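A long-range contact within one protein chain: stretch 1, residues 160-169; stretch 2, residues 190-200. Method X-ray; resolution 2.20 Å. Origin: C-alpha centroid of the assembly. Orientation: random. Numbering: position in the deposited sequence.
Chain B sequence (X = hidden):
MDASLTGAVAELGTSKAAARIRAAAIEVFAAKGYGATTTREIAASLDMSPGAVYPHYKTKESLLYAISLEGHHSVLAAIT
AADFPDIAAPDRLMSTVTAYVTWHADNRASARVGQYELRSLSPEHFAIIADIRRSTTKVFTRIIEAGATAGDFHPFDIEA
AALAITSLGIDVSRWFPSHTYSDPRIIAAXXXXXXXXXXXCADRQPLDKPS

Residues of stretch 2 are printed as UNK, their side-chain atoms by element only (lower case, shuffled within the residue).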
# COMPACT_ATOMS: atom_id res chain seq x y z
N ALA B 160 9.30 11.51 8.99
CA ALA B 160 9.12 11.25 7.54
C ALA B 160 9.84 9.97 7.09
O ALA B 160 9.30 9.18 6.31
CB ALA B 160 9.61 12.43 6.72
N ALA B 161 11.05 9.76 7.60
CA ALA B 161 11.83 8.56 7.26
C ALA B 161 11.18 7.27 7.78
O ALA B 161 11.08 6.28 7.05
CB ALA B 161 13.27 8.69 7.75
N ALA B 162 10.74 7.29 9.04
CA ALA B 162 10.03 6.15 9.62
C ALA B 162 8.71 5.87 8.88
O ALA B 162 8.45 4.72 8.53
CB ALA B 162 9.79 6.36 11.11
N LEU B 163 7.92 6.92 8.60
CA LEU B 163 6.71 6.77 7.75
C LEU B 163 7.06 6.12 6.41
O LEU B 163 6.45 5.11 6.04
CB LEU B 163 5.98 8.09 7.48
CG LEU B 163 4.99 8.07 6.27
CD1 LEU B 163 3.72 7.18 6.52
CD2 LEU B 163 4.55 9.46 5.85
N ALA B 164 8.04 6.66 5.70
CA ALA B 164 8.33 6.13 4.38
C ALA B 164 8.70 4.65 4.43
O ALA B 164 8.27 3.87 3.58
CB ALA B 164 9.41 6.94 3.68
N ILE B 165 9.48 4.25 5.44
CA ILE B 165 9.87 2.86 5.57
C ILE B 165 8.67 1.96 5.90
O ILE B 165 8.50 0.88 5.34
CB ILE B 165 11.01 2.69 6.62
CG1 ILE B 165 12.34 3.18 6.05
CG2 ILE B 165 11.12 1.22 7.06
CD1 ILE B 165 13.37 3.55 7.13
N THR B 166 7.81 2.43 6.80
CA THR B 166 6.67 1.62 7.21
C THR B 166 5.71 1.53 6.01
O THR B 166 5.16 0.46 5.72
CB THR B 166 5.98 2.19 8.46
OG1 THR B 166 5.57 3.52 8.19
CG2 THR B 166 6.96 2.27 9.58
N SER B 167 5.58 2.65 5.29
CA SER B 167 4.76 2.70 4.10
C SER B 167 5.21 1.71 3.00
O SER B 167 4.39 0.98 2.42
CB SER B 167 4.68 4.14 3.58
OG SER B 167 4.14 4.12 2.29
N LEU B 168 6.52 1.66 2.74
CA LEU B 168 7.08 0.70 1.75
C LEU B 168 6.81 -0.76 2.09
O LEU B 168 6.42 -1.54 1.22
CB LEU B 168 8.59 0.89 1.56
CG LEU B 168 8.98 2.16 0.80
CD1 LEU B 168 10.47 2.39 0.90
CD2 LEU B 168 8.54 2.04 -0.64
N GLY B 169 7.04 -1.14 3.35
CA GLY B 169 6.78 -2.52 3.81
C GLY B 169 5.31 -2.90 3.66
O GLY B 169 4.98 -3.92 3.06
N UNK B 190 16.95 -4.77 -1.62
CA UNK B 190 16.77 -3.50 -2.33
C UNK B 190 16.26 -2.38 -1.42
O UNK B 190 16.74 -1.23 -1.50
n UNK B 190 19.02 -6.92 -4.86
c UNK B 190 16.48 -3.59 -4.85
n UNK B 190 20.60 -5.70 -3.73
c UNK B 190 17.38 -4.74 -5.18
c UNK B 190 15.83 -3.69 -3.51
n UNK B 190 18.69 -4.68 -4.51
c UNK B 190 19.44 -5.76 -4.36
N UNK B 191 15.32 -2.72 -0.55
CA UNK B 191 14.69 -1.73 0.31
C UNK B 191 15.61 -1.37 1.45
O UNK B 191 15.59 -0.24 1.94
c UNK B 191 10.05 -1.47 -1.85
c UNK B 191 12.44 -1.53 -1.45
c UNK B 191 10.89 -2.15 0.28
c UNK B 191 13.35 -2.24 0.82
c UNK B 191 11.36 -1.26 -2.31
c UNK B 191 9.83 -1.91 -0.56
c UNK B 191 12.21 -1.96 -0.13
o UNK B 191 8.94 -1.23 -2.66
N UNK B 192 16.43 -2.33 1.87
CA UNK B 192 17.49 -2.00 2.84
C UNK B 192 18.44 -0.92 2.31
O UNK B 192 18.73 0.05 3.01
c UNK B 192 18.28 -3.25 3.26
c UNK B 192 17.43 -4.13 4.17
c UNK B 192 19.57 -2.85 3.96
N UNK B 193 18.90 -1.08 1.06
CA UNK B 193 19.80 -0.08 0.44
C UNK B 193 19.16 1.31 0.42
O UNK B 193 19.83 2.33 0.68
c UNK B 193 20.16 -0.50 -0.98
c UNK B 193 21.08 -1.71 -1.01
c UNK B 193 20.99 -2.47 -2.32
o UNK B 193 21.65 -3.51 -2.42
o UNK B 193 20.24 -2.02 -3.23
N UNK B 194 17.87 1.33 0.10
CA UNK B 194 17.14 2.60 -0.03
C UNK B 194 16.89 3.27 1.32
O UNK B 194 17.02 4.48 1.43
c UNK B 194 16.44 3.25 -3.16
c UNK B 194 14.80 1.34 -2.87
c UNK B 194 16.06 2.03 -2.30
c UNK B 194 15.85 2.41 -0.83
N UNK B 195 16.53 2.48 2.33
CA UNK B 195 16.36 2.96 3.70
C UNK B 195 17.65 3.59 4.26
O UNK B 195 17.64 4.67 4.87
c UNK B 195 15.89 1.80 4.61
N UNK B 196 18.78 2.94 4.04
CA UNK B 196 20.05 3.51 4.50
C UNK B 196 20.29 4.83 3.80
O UNK B 196 20.67 5.81 4.46
c UNK B 196 21.21 2.54 4.31
c UNK B 196 22.14 0.27 4.80
c UNK B 196 21.13 1.34 5.25
c UNK B 196 21.36 1.71 6.72
N UNK B 197 20.02 4.88 2.49
CA UNK B 197 20.19 6.11 1.73
C UNK B 197 19.26 7.23 2.19
O UNK B 197 19.67 8.40 2.28
n UNK B 197 22.34 6.26 -3.80
n UNK B 197 24.44 5.38 -3.66
c UNK B 197 23.35 5.83 -3.06
c UNK B 197 22.13 6.31 -0.94
c UNK B 197 21.20 5.23 -0.45
n UNK B 197 23.27 5.82 -1.72
c UNK B 197 20.00 5.85 0.23
N UNK B 198 18.02 6.86 2.48
CA UNK B 198 17.01 7.77 2.98
C UNK B 198 17.46 8.45 4.27
O UNK B 198 17.26 9.66 4.44
c UNK B 198 13.66 4.45 1.96
s UNK B 198 13.22 6.14 2.38
c UNK B 198 14.80 6.93 1.98
c UNK B 198 15.69 7.02 3.22
N UNK B 199 18.05 7.69 5.19
CA UNK B 199 18.43 8.29 6.48
C UNK B 199 19.83 8.89 6.42
O UNK B 199 20.39 9.30 7.44
c UNK B 199 16.81 6.94 7.80
c UNK B 199 19.16 6.12 7.54
c UNK B 199 18.26 7.34 7.67
N UNK B 200 20.39 8.92 5.20
CA UNK B 200 21.67 9.57 4.92
C UNK B 200 22.85 8.87 5.53
O UNK B 200 23.84 9.51 5.90
O HOH W 1 6.63 -1.20 -1.42

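Stretch 2 is helical from position 190 through position 198 and runs nearly antiparallel to the helix of stretch 1, with 169° between their N-to-C directions and a closest axis approach of 10.6 Å.

Position 190 carries seven side-chain atoms: three carbons, a nitrogen, then a carbon bearing two more nitrogens. This guanidinium identifies Arg190, which stays out of reach of stretch 1. At position 191 one carbon leads to a six-carbon ring bearing one oxygen, and the ring lies obliquely against Leu168. This is Tyr191; its CE2 is 3.7 Å from Leu168 CB. The hydroxyl also reaches a water, with Tyr191 OH 2.6 Å from the water O, and that same water O donates to Leu168 O at 2.7 Å, so the polar end of the ring is tied indirectly to the opposing backbone.

Position 192 has three carbons, one carrying the other two, and touches nothing on stretch 1: Val192. Position 193 has three carbons, the third bearing two oxygens. This carboxylate makes it Glu193, remote from stretch 1 but joined to its own helix by a salt bridge, Arg190 NH2 to Glu193 OE2 at 2.8 Å, supplemented by a weak hydrogen bond from Arg190 NE to Glu193 OE1 at 3.3 Å.

Four carbons forked at the second occupy position 194, as expected of leucine. Although the CA-to-CB bond of Leu194 points toward stretch 1, its nearest approach to stretch 1, Leu194 CB to Leu168 CD1, is 5.7 Å, too far for contact. Position 195 has a single carbon, which meets the end of Ile165; it is Ala195, with CB 4.0 Å from Ile165 CD1. The small side chain suits a place where the backbones are close, Ala195 CA lying 6.8 Å from Ile165 CA.

Position 196 repeats the four-carbon fork, but its CA-to-CB bond points away from stretch 1: Leu196. Position 197 again has three carbons, a nitrogen and a carbon with two nitrogens. Arg197 makes no contact here, and its guanidinium is hydrogen-bonded elsewhere in the structure.

At position 198 an unbranched chain of two carbons, a sulfur and a terminal carbon extends among Ala164, Ile165 and Leu168. The thioether establishes Met198. Its SD lies 4.1 Å from Ala164 CB, while its CE is 3.9 Å from Leu168 CD1 and 4.5 Å from Ile165 CG1. Position 199, the first to leave helical phi/psi, has one carbon carrying two others and rests on Ala161. It is Val199, whose CG1 is 3.9 Å from Ala161 CB. Position 200 has no side-chain atoms, and its phi of 69° by itself favours glycine, hence Gly200.

The contact is thus apolar packing, burying 369 Å² in total without a direct hydrogen bond between the stretches. The antiparallel course pairs Leu168 with Tyr191, Ile165 with Ala195 and Ala161 with Val199, while Met198 touches Leu168 and Ile165 as well as Ala164. The water between Tyr191 and Leu168 adds a polar bridge.

Stretch 2 190-200: RYVELALRMVG
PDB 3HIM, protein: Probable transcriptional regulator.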